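CopN (Chlamydia pneumoniae, PDB 4NRH) probably acts as a gatekeeper of type III secretion that forms a complex with the chaperone Scc3 and helps direct translocator secretion. Local coordinates at residues Thr16-Ala19 with Asp20-Ser24; Ile58-Pro61 with Ala62-Ser65; Pro77-Gly80 with Lys81-Glu84; Asn106-Phe109 with Ala110-Tyr114. All coordinates share one frame; numbering follows the deposited sequence.

How the interactions relate
All four interactions are local helix starts that follow one another along the chain within the HrpJ-like domain: interaction 1 opens helix 18-24, interaction 2 helix 61-74, interaction 3 helix 80-97 and interaction 4 helix 108-115. Interactions 2 and 4 touch directly, L63 CD2 lying 3.8 Å from L108 CD1, with centres 14 Å apart. Interaction 1, centred about 17 Å from interaction 2 and 18 Å from interaction 4, supplies a sodium ligand, and the side chains of L63 and Q112 come within about 8 and 7 Å of the ion. Interaction 3 is more peripheral, its centre about 32 Å from that of interaction 4. The set thus samples how four helices of this largely helical protein begin; of these, 61-74 and 80-97 follow each other in the chain.

Interaction 1 of 4, residues Thr16-Ala19 with Asp20-Ser24. With NA (sodium ion), chain E.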
loop_
_atom_site.group_PDB
_atom_site.type_symbol
_atom_site.label_atom_id
_atom_site.label_comp_id
_atom_site.label_asym_id
_atom_site.label_seq_id
_atom_site.Cartn_x
_atom_site.Cartn_y
_atom_site.Cartn_z
ATOM N N THR A 16 26.204 -21.329 -26.570
ATOM C CA THR A 16 27.226 -22.251 -27.051
ATOM C C THR A 16 26.942 -23.671 -26.570
ATOM O O THR A 16 26.101 -24.367 -27.141
ATOM C CB THR A 16 28.628 -21.822 -26.589
ATOM O OG1 THR A 16 28.763 -22.064 -25.184
ATOM C CG2 THR A 16 28.844 -20.341 -26.866
ATOM N N ASP A 17 27.644 -24.103 -25.526
ATOM C CA ASP A 17 27.333 -25.378 -24.890
ATOM C C ASP A 17 26.331 -25.152 -23.760
ATOM O O ASP A 17 25.992 -24.011 -23.447
ATOM C CB ASP A 17 28.606 -26.072 -24.387
ATOM C CG ASP A 17 29.066 -25.563 -23.031
ATOM O OD1 ASP A 17 28.919 -24.355 -22.753
ATOM O OD2 ASP A 17 29.579 -26.381 -22.238
ATOM N N LEU A 18 25.859 -26.236 -23.152
ATOM C CA LEU A 18 24.783 -26.148 -22.170
ATOM C C LEU A 18 25.194 -25.396 -20.905
ATOM O O LEU A 18 24.394 -24.661 -20.327
ATOM C CB LEU A 18 24.282 -27.547 -21.802
ATOM C CG LEU A 18 23.099 -27.580 -20.830
ATOM C CD1 LEU A 18 21.908 -26.832 -21.413
ATOM C CD2 LEU A 18 22.716 -29.011 -20.493
ATOM N N ALA A 19 26.438 -25.588 -20.477
ATOM C CA ALA A 19 26.945 -24.929 -19.276
ATOM C C ALA A 19 26.896 -23.408 -19.405
ATOM O O ALA A 19 26.545 -22.707 -18.456
ATOM C CB ALA A 19 28.361 -25.388 -18.981
ATOM N N ASP A 20 27.249 -22.908 -20.584
ATOM C CA ASP A 20 27.213 -21.475 -20.854
ATOM C C ASP A 20 25.790 -20.921 -20.825
ATOM O O ASP A 20 25.575 -19.774 -20.434
ATOM C CB ASP A 20 27.868 -21.170 -22.203
ATOM C CG ASP A 20 29.358 -21.455 -22.204
ATOM O OD1 ASP A 20 29.945 -21.564 -21.108
ATOM O OD2 ASP A 20 29.943 -21.576 -23.301
ATOM N N LYS A 21 24.821 -21.731 -21.245
ATOM C CA LYS A 21 23.424 -21.301 -21.264
ATOM C C LYS A 21 22.875 -21.140 -19.849
ATOM O O LYS A 21 22.152 -20.186 -19.563
ATOM C CB LYS A 21 22.559 -22.284 -22.057
ATOM C CG LYS A 21 22.919 -22.381 -23.531
ATOM C CD LYS A 21 22.095 -23.450 -24.233
ATOM C CE LYS A 21 22.518 -23.607 -25.685
ATOM N NZ LYS A 21 22.359 -22.337 -26.446
ATOM N N TYR A 22 23.217 -22.081 -18.974
ATOM C CA TYR A 22 22.859 -21.989 -17.562
ATOM C C TYR A 22 23.447 -20.738 -16.915
ATOM O O TYR A 22 22.790 -20.065 -16.121
ATOM C CB TYR A 22 23.336 -23.231 -16.804
ATOM C CG TYR A 22 22.314 -24.341 -16.701
ATOM C CD1 TYR A 22 22.151 -25.263 -17.726
ATOM C CD2 TYR A 22 21.523 -24.476 -15.567
ATOM C CE1 TYR A 22 21.219 -26.282 -17.629
ATOM C CE2 TYR A 22 20.589 -25.489 -15.461
ATOM C CZ TYR A 22 20.442 -26.390 -16.494
ATOM O OH TYR A 22 19.513 -27.402 -16.390
ATOM N N ALA A 23 24.695 -20.437 -17.261
ATOM C CA ALA A 23 25.452 -19.377 -16.602
ATOM C C ALA A 23 25.272 -18.003 -17.249
ATOM O O ALA A 23 25.660 -16.991 -16.665
ATOM C CB ALA A 23 26.924 -19.743 -16.569
ATOM N N SER A 24 24.701 -17.975 -18.450
ATOM C CA SER A 24 24.629 -16.752 -19.252
ATOM C C SER A 24 23.997 -15.567 -18.520
ATOM O O SER A 24 24.549 -14.467 -18.520
ATOM C CB SER A 24 23.853 -17.016 -20.543
ATOM O OG SER A 24 23.810 -15.854 -21.353
HETATM NA NA NA E . 27.537 -16.033 -15.352
HETATM O O HOH W 1 26.323 -13.839 -16.189
HETATM O O HOH W 2 28.903 -16.681 -17.044
HETATM O O HOH W 3 29.558 -14.978 -13.661
#
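T16 and D20 adjoin at the modelled start of the chain, but T16 is poorly ordered and its hydroxyl overlaps the D20 carboxylate, so that pairing is doubtful. D17 gives firmer evidence. Its CG sits between the backbone N and the carbonyl carbon (chi1 83°), which swings the carboxylate back over the helix start; D17 OD1 accepts from D20 N at 3.1 Å, the N-H meeting it from above the carboxylate plane. The two acidic groups, with planes 68° apart, come close as well: D17 OD1 is 3.0 Å from D20 OD2. R35 forms salt bridges with both and probably offsets their mutual charge.

L18 O receives Y22 N at 3.1 Å with a nearly straight N-H (165°), and it also lies in the plane of the Y22 ring, at its edge. The side chains of L18 and Y22 run alongside in the same direction, L18 CD1 resting 3.9 Å from Y22 CE1, while the tyrosine hydroxyl bonds to Q73 of helix 61-74.

A19 O takes the next helical bond, from A23 N at 3.2 Å. A23 in turn presents its carbonyl to the metal, with A23 O 2.5 Å from the sodium ion. Water 1 joins the ion to S24 O. This is an aspartate N-cap bonded to the third helical residue, leading through one short helix into a sodium site completed by N26 and I29 carbonyls and waters.

Interaction 2 of 4, residues Ile58-Pro61 with Ala62-Ser65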
loop_
_atom_site.group_PDB
_atom_site.type_symbol
_atom_site.label_atom_id
_atom_site.label_comp_id
_atom_site.label_asym_id
_atom_site.label_seq_id
_atom_site.Cartn_x
_atom_site.Cartn_y
_atom_site.Cartn_z
ATOM N N ILE A 58 30.594 -25.680 -4.831
ATOM C CA ILE A 58 29.549 -24.662 -4.799
ATOM C C ILE A 58 29.096 -24.409 -3.365
ATOM O O ILE A 58 28.705 -25.335 -2.656
ATOM C CB ILE A 58 28.333 -25.064 -5.653
ATOM C CG1 ILE A 58 28.773 -25.475 -7.061
ATOM C CG2 ILE A 58 27.331 -23.926 -5.716
ATOM C CD1 ILE A 58 29.355 -24.340 -7.873
ATOM N N LYS A 59 29.156 -23.150 -2.943
ATOM C CA LYS A 59 28.876 -22.789 -1.557
ATOM C C LYS A 59 27.390 -22.554 -1.287
ATOM O O LYS A 59 26.858 -23.002 -0.272
ATOM C CB LYS A 59 29.676 -21.540 -1.175
ATOM C CG LYS A 59 29.244 -20.890 0.129
ATOM C CD LYS A 59 29.876 -19.516 0.295
ATOM C CE LYS A 59 29.709 -18.996 1.713
ATOM N NZ LYS A 59 30.469 -19.811 2.698
ATOM N N ASP A 60 26.721 -21.860 -2.201
ATOM C CA ASP A 60 25.323 -21.492 -2.000
ATOM C C ASP A 60 24.383 -22.599 -2.473
ATOM O O ASP A 60 24.457 -23.027 -3.625
ATOM C CB ASP A 60 25.005 -20.182 -2.724
ATOM C CG ASP A 60 23.655 -19.610 -2.329
ATOM O OD1 ASP A 60 22.624 -20.123 -2.810
ATOM O OD2 ASP A 60 23.626 -18.644 -1.538
ATOM N N PRO A 61 23.499 -23.067 -1.576
ATOM C CA PRO A 61 22.532 -24.142 -1.835
ATOM C C PRO A 61 21.687 -23.925 -3.093
ATOM O O PRO A 61 21.363 -24.893 -3.782
ATOM C CB PRO A 61 21.648 -24.119 -0.587
ATOM C CG PRO A 61 22.541 -23.603 0.484
ATOM C CD PRO A 61 23.430 -22.592 -0.182
ATOM N N ALA A 62 21.330 -22.676 -3.380
ATOM C CA ALA A 62 20.538 -22.363 -4.564
ATOM C C ALA A 62 21.331 -22.646 -5.834
ATOM O O ALA A 62 20.798 -23.183 -6.806
ATOM C CB ALA A 62 20.080 -20.915 -4.535
ATOM N N LEU A 63 22.608 -22.278 -5.819
ATOM C CA LEU A 63 23.493 -22.535 -6.949
ATOM C C LEU A 63 23.851 -24.018 -7.025
ATOM O O LEU A 63 24.055 -24.558 -8.112
ATOM C CB LEU A 63 24.759 -21.680 -6.858
ATOM C CG LEU A 63 24.676 -20.240 -7.378
ATOM C CD1 LEU A 63 24.219 -20.223 -8.830
ATOM C CD2 LEU A 63 23.772 -19.372 -6.515
ATOM N N GLN A 64 23.940 -24.667 -5.867
ATOM C CA GLN A 64 24.133 -26.113 -5.815
ATOM C C GLN A 64 22.982 -26.814 -6.525
ATOM O O GLN A 64 23.187 -27.751 -7.298
ATOM C CB GLN A 64 24.228 -26.610 -4.370
ATOM C CG GLN A 64 25.434 -26.103 -3.598
ATOM C CD GLN A 64 25.399 -26.509 -2.138
ATOM O OE1 GLN A 64 24.475 -27.190 -1.694
ATOM N NE2 GLN A 64 26.408 -26.089 -1.382
ATOM N N SER A 65 21.768 -26.346 -6.247
ATOM C CA SER A 65 20.562 -26.894 -6.854
ATOM C C SER A 65 20.539 -26.618 -8.353
ATOM O O SER A 65 20.072 -27.441 -9.140
ATOM C CB SER A 65 19.314 -26.309 -6.187
ATOM O OG SER A 65 18.135 -26.884 -6.718
#
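Q64 reaches back to I58 with its side-chain amide, making a side-chain-to-backbone hydrogen bond. Q64 NE2 donates to I58 O at 2.7 Å, approaching from above the carbonyl plane (37° out of it). An extended chain beyond CG carries the amide past I58, the two side chains running in opposite directions. D60 is the N-cap: with CG opposite the backbone N (chi1 -169°), D60 OD1 accepts from A62 N at 2.9 Å on the anti side, the donor tilted 25° out of the carboxylate plane. Two backbone bonds begin the helix, Q64 N to D60 O at 2.8 Å and S65 N to P61 O at 2.9 Å. P61, in the first helical position, has no N-H of its own to be satisfied.

Apolar packing comes from one branch of I58. I58 CG2 lies 3.6 Å from L63 CB and an equal 3.6 Å from Q64 CG, so the turn is closed by carbon contact as well as by the amide.

Around this helix start, Q64 OE1 bonds to H93 of helix 80-97 and S65 OG to K105 of helix 99-105. P61 also packs on both of those helices, while L63 lies against R126 of helix 122-133.

Interaction 3 of 4, residues Pro77-Gly80 with Lys81-Glu84; sequences PSQG and KLKE
Q79 and L82 are brought alongside by their torsions. Q79 CG lies opposite its carbonyl carbon and next to the backbone N (chi1 -55°), and the chain stays extended beyond CG, so the amide is carried along the leucine side chain. L82 departs from the staggered positions at both of its torsions (chi1 -143°), a strained or uncertain conformation that nevertheless turns CD1 to the glutamine. The evidence for side-by-side packing lies at two levels: Q79 CB is 4.0 Å from L82 CB near the backbone, and Q79 NE2 is 3.9 Å from L82 CD1 at the far end. The latter is a van der Waals contact of an amide nitrogen with a methyl group. L82 CB also lies 3.6 Å from Q79 O, the carbonyl three residues back.

That same carbonyl starts the helical bonding. K83 N donates to Q79 O at 3.1 Å with an N-H angle of 158°, and E84 N donates to G80 O, likewise at 3.1 Å. Water 4 donates to S78 O at 3.0 Å and makes a weak bond with K81 N, bridging the preceding loop to the first turn.

K83 directs its long chain away from this turn, and its NZ bonds to V72 O of helix 61-74; L82 packs on I41. The structure formed is the N-terminal first turn of helix 80-97, with Q79 at the N-cap and G80 as the first helical residue, lying at the surface where the connection from helix 61-74 ends.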
loop_
_atom_site.group_PDB
_atom_site.type_symbol
_atom_site.label_atom_id
_atom_site.label_comp_id
_atom_site.label_asym_id
_atom_site.label_seq_id
_atom_site.Cartn_x
_atom_site.Cartn_y
_atom_site.Cartn_z
ATOM N N PRO A 77 23.756 -40.131 -23.197
ATOM C CA PRO A 77 23.287 -41.522 -23.119
ATOM C C PRO A 77 24.351 -42.543 -22.710
ATOM O O PRO A 77 24.015 -43.512 -22.026
ATOM C CB PRO A 77 22.810 -41.806 -24.548
ATOM C CG PRO A 77 22.388 -40.487 -25.061
ATOM C CD PRO A 77 23.349 -39.495 -24.466
ATOM N N SER A 78 25.599 -42.344 -23.129
ATOM C CA SER A 78 26.668 -43.293 -22.822
ATOM C C SER A 78 26.887 -43.443 -21.319
ATOM O O SER A 78 27.249 -44.518 -20.841
ATOM C CB SER A 78 27.976 -42.867 -23.492
ATOM O OG SER A 78 28.335 -41.548 -23.118
ATOM N N GLN A 79 26.667 -42.361 -20.580
ATOM C CA GLN A 79 26.850 -42.378 -19.135
ATOM C C GLN A 79 25.510 -42.530 -18.425
ATOM O O GLN A 79 25.123 -41.684 -17.618
ATOM C CB GLN A 79 27.555 -41.103 -18.668
ATOM C CG GLN A 79 28.884 -40.836 -19.359
ATOM C CD GLN A 79 29.439 -39.461 -19.037
ATOM O OE1 GLN A 79 29.116 -38.477 -19.701
ATOM N NE2 GLN A 79 30.274 -39.386 -18.008
ATOM N N GLY A 80 24.807 -43.614 -18.737
ATOM C CA GLY A 80 23.492 -43.873 -18.181
ATOM C C GLY A 80 23.510 -44.050 -16.675
ATOM O O GLY A 80 22.659 -43.510 -15.968
ATOM N N LYS A 81 24.482 -44.817 -16.192
ATOM C CA LYS A 81 24.620 -45.089 -14.765
ATOM C C LYS A 81 24.842 -43.801 -13.974
ATOM O O LYS A 81 24.279 -43.622 -12.895
ATOM C CB LYS A 81 25.774 -46.064 -14.520
ATOM C CG LYS A 81 25.538 -47.455 -15.094
ATOM C CD LYS A 81 24.442 -48.208 -14.357
ATOM C CE LYS A 81 24.933 -48.747 -13.025
ATOM N NZ LYS A 81 23.959 -49.703 -12.430
ATOM N N LEU A 82 25.671 -42.914 -14.518
ATOM C CA LEU A 82 25.943 -41.626 -13.890
ATOM C C LEU A 82 24.674 -40.783 -13.802
ATOM O O LEU A 82 24.393 -40.178 -12.767
ATOM C CB LEU A 82 27.022 -40.864 -14.663
ATOM C CG LEU A 82 28.039 -40.016 -13.885
ATOM C CD1 LEU A 82 28.379 -38.748 -14.660
ATOM C CD2 LEU A 82 27.572 -39.682 -12.472
ATOM N N LYS A 83 23.916 -40.742 -14.895
ATOM C CA LYS A 83 22.692 -39.949 -14.950
ATOM C C LYS A 83 21.697 -40.394 -13.885
ATOM O O LYS A 83 21.059 -39.563 -13.239
ATOM C CB LYS A 83 22.050 -40.033 -16.336
ATOM C CG LYS A 83 20.753 -39.245 -16.456
ATOM C CD LYS A 83 20.489 -38.800 -17.884
ATOM C CE LYS A 83 19.218 -37.970 -17.971
ATOM N NZ LYS A 83 19.411 -36.741 -18.789
ATOM N N GLU A 84 21.572 -41.704 -13.702
ATOM C CA GLU A 84 20.708 -42.252 -12.664
ATOM C C GLU A 84 21.177 -41.800 -11.285
ATOM O O GLU A 84 20.370 -41.428 -10.432
ATOM C CB GLU A 84 20.672 -43.780 -12.737
ATOM C CG GLU A 84 19.823 -44.425 -11.652
ATOM C CD GLU A 84 19.933 -45.937 -11.639
ATOM O OE1 GLU A 84 20.758 -46.483 -12.401
ATOM O OE2 GLU A 84 19.195 -46.579 -10.863
HETATM O O HOH W 4 27.186 -45.749 -18.141
#

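Interaction 4 of 4, residues Asn106-Phe109 with Ala110-Tyr114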
loop_
_atom_site.group_PDB
_atom_site.type_symbol
_atom_site.label_atom_id
_atom_site.label_comp_id
_atom_site.label_asym_id
_atom_site.label_seq_id
_atom_site.Cartn_x
_atom_site.Cartn_y
_atom_site.Cartn_z
ATOM N N ASN A 106 14.314 -20.166 -7.024
ATOM C CA ASN A 106 13.196 -19.570 -7.752
ATOM C C ASN A 106 13.182 -18.042 -7.721
ATOM O O ASN A 106 12.411 -17.412 -8.444
ATOM C CB ASN A 106 11.872 -20.105 -7.206
ATOM C CG ASN A 106 11.664 -21.572 -7.522
ATOM O OD1 ASN A 106 12.358 -22.141 -8.367
ATOM N ND2 ASN A 106 10.706 -22.194 -6.845
ATOM N N ILE A 107 14.029 -17.450 -6.885
ATOM C CA ILE A 107 14.155 -15.995 -6.829
ATOM C C ILE A 107 15.591 -15.578 -7.116
ATOM O O ILE A 107 16.007 -14.464 -6.794
ATOM C CB ILE A 107 13.724 -15.431 -5.461
ATOM C CG1 ILE A 107 14.600 -16.001 -4.344
ATOM C CG2 ILE A 107 12.254 -15.729 -5.202
ATOM C CD1 ILE A 107 14.479 -15.256 -3.035
ATOM N N LEU A 108 16.340 -16.492 -7.727
ATOM C CA LEU A 108 17.755 -16.293 -8.029
ATOM C C LEU A 108 18.016 -15.038 -8.859
ATOM O O LEU A 108 18.793 -14.171 -8.459
ATOM C CB LEU A 108 18.303 -17.521 -8.759
ATOM C CG LEU A 108 19.818 -17.715 -8.820
ATOM C CD1 LEU A 108 20.407 -17.778 -7.425
ATOM C CD2 LEU A 108 20.142 -18.982 -9.590
ATOM N N PHE A 109 17.365 -14.948 -10.014
ATOM C CA PHE A 109 17.605 -13.853 -10.950
ATOM C C PHE A 109 17.060 -12.526 -10.431
ATOM O O PHE A 109 17.639 -11.468 -10.683
ATOM C CB PHE A 109 16.992 -14.179 -12.312
ATOM C CG PHE A 109 17.563 -15.414 -12.948
ATOM C CD1 PHE A 109 18.915 -15.493 -13.244
ATOM C CD2 PHE A 109 16.754 -16.499 -13.237
ATOM C CE1 PHE A 109 19.446 -16.630 -13.825
ATOM C CE2 PHE A 109 17.280 -17.639 -13.817
ATOM C CZ PHE A 109 18.628 -17.705 -14.111
ATOM N N ALA A 110 15.944 -12.586 -9.712
ATOM C CA ALA A 110 15.378 -11.398 -9.084
ATOM C C ALA A 110 16.347 -10.839 -8.049
ATOM O O ALA A 110 16.582 -9.634 -7.987
ATOM C CB ALA A 110 14.038 -11.718 -8.444
ATOM N N SER A 111 16.907 -11.731 -7.239
ATOM C CA SER A 111 17.836 -11.341 -6.187
ATOM C C SER A 111 19.091 -10.693 -6.753
ATOM O O SER A 111 19.642 -9.772 -6.157
ATOM C CB SER A 111 18.219 -12.550 -5.336
ATOM O OG SER A 111 18.999 -13.472 -6.080
ATOM N N GLN A 112 19.535 -11.176 -7.909
ATOM C CA GLN A 112 20.731 -10.640 -8.550
ATOM C C GLN A 112 20.491 -9.255 -9.141
ATOM O O GLN A 112 21.354 -8.382 -9.057
ATOM C CB GLN A 112 21.224 -11.598 -9.636
ATOM C CG GLN A 112 21.817 -12.886 -9.091
ATOM C CD GLN A 112 22.073 -13.916 -10.171
ATOM O OE1 GLN A 112 22.020 -13.611 -11.362
ATOM N NE2 GLN A 112 22.357 -15.146 -9.759
ATOM N N GLU A 113 19.323 -9.055 -9.740
ATOM C CA GLU A 113 18.996 -7.770 -10.348
ATOM C C GLU A 113 18.837 -6.674 -9.296
ATOM O O GLU A 113 19.279 -5.543 -9.495
ATOM C CB GLU A 113 17.722 -7.879 -11.190
ATOM C CG GLU A 113 17.386 -6.603 -11.944
ATOM C CD GLU A 113 16.182 -6.749 -12.855
ATOM O OE1 GLU A 113 15.472 -7.771 -12.750
ATOM O OE2 GLU A 113 15.946 -5.838 -13.678
ATOM N N TYR A 114 18.207 -7.014 -8.175
ATOM C CA TYR A 114 17.999 -6.051 -7.096
ATOM C C TYR A 114 19.274 -5.793 -6.296
ATOM O O TYR A 114 19.515 -4.669 -5.856
ATOM C CB TYR A 114 16.879 -6.522 -6.166
ATOM C CG TYR A 114 15.491 -6.232 -6.695
ATOM C CD1 TYR A 114 14.912 -7.040 -7.664
ATOM C CD2 TYR A 114 14.765 -5.143 -6.232
ATOM C CE1 TYR A 114 13.646 -6.775 -8.152
ATOM C CE2 TYR A 114 13.499 -4.869 -6.713
ATOM C CZ TYR A 114 12.944 -5.689 -7.673
ATOM O OH TYR A 114 11.685 -5.421 -8.157
HETATM O O HOH W 5 14.060 -14.741 -9.902
#
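L108 O is gripped by two donors one turn on, S111 OG and Q112 N. The serine bond measures 2.5 Å from S111 OG to L108 O, so short that its exact length is doubtful; Q112 N lies 3.1 Å from L108 O. The hydroxyl is placed there because S111 OG sits between its own backbone N and carbonyl carbon (chi1 68°). Above this carbonyl the Q112 amide spans two neighbours: its NE2 is 3.7 Å from L108 CG, and its OE1 is 4.1 Å from F109 CD1. The phenyl and amide planes stand 84° apart, although the oxygen approaches the ring obliquely.

Backbone bonds set these groups in place, S111 N to I107 O at 2.9 Å and E113 N to F109 O at 3.1 Å. Water 5 accepts from A110 N, 2.9 Å away.

Further out, R126 of helix 122-133 bonds to S111 OG. Q112 OE1 accepts from S27 N, while its NE2 bonds to the side chains of N26 and E28, which fixes the rotation of the buried amide. Here the first turn of a helix, with I107 at its N-cap, holds a metal-binding loop: Q112 bonds the side chain of N26, whose carbonyl binds sodium, and so probably acts as a second-shell residue of that site.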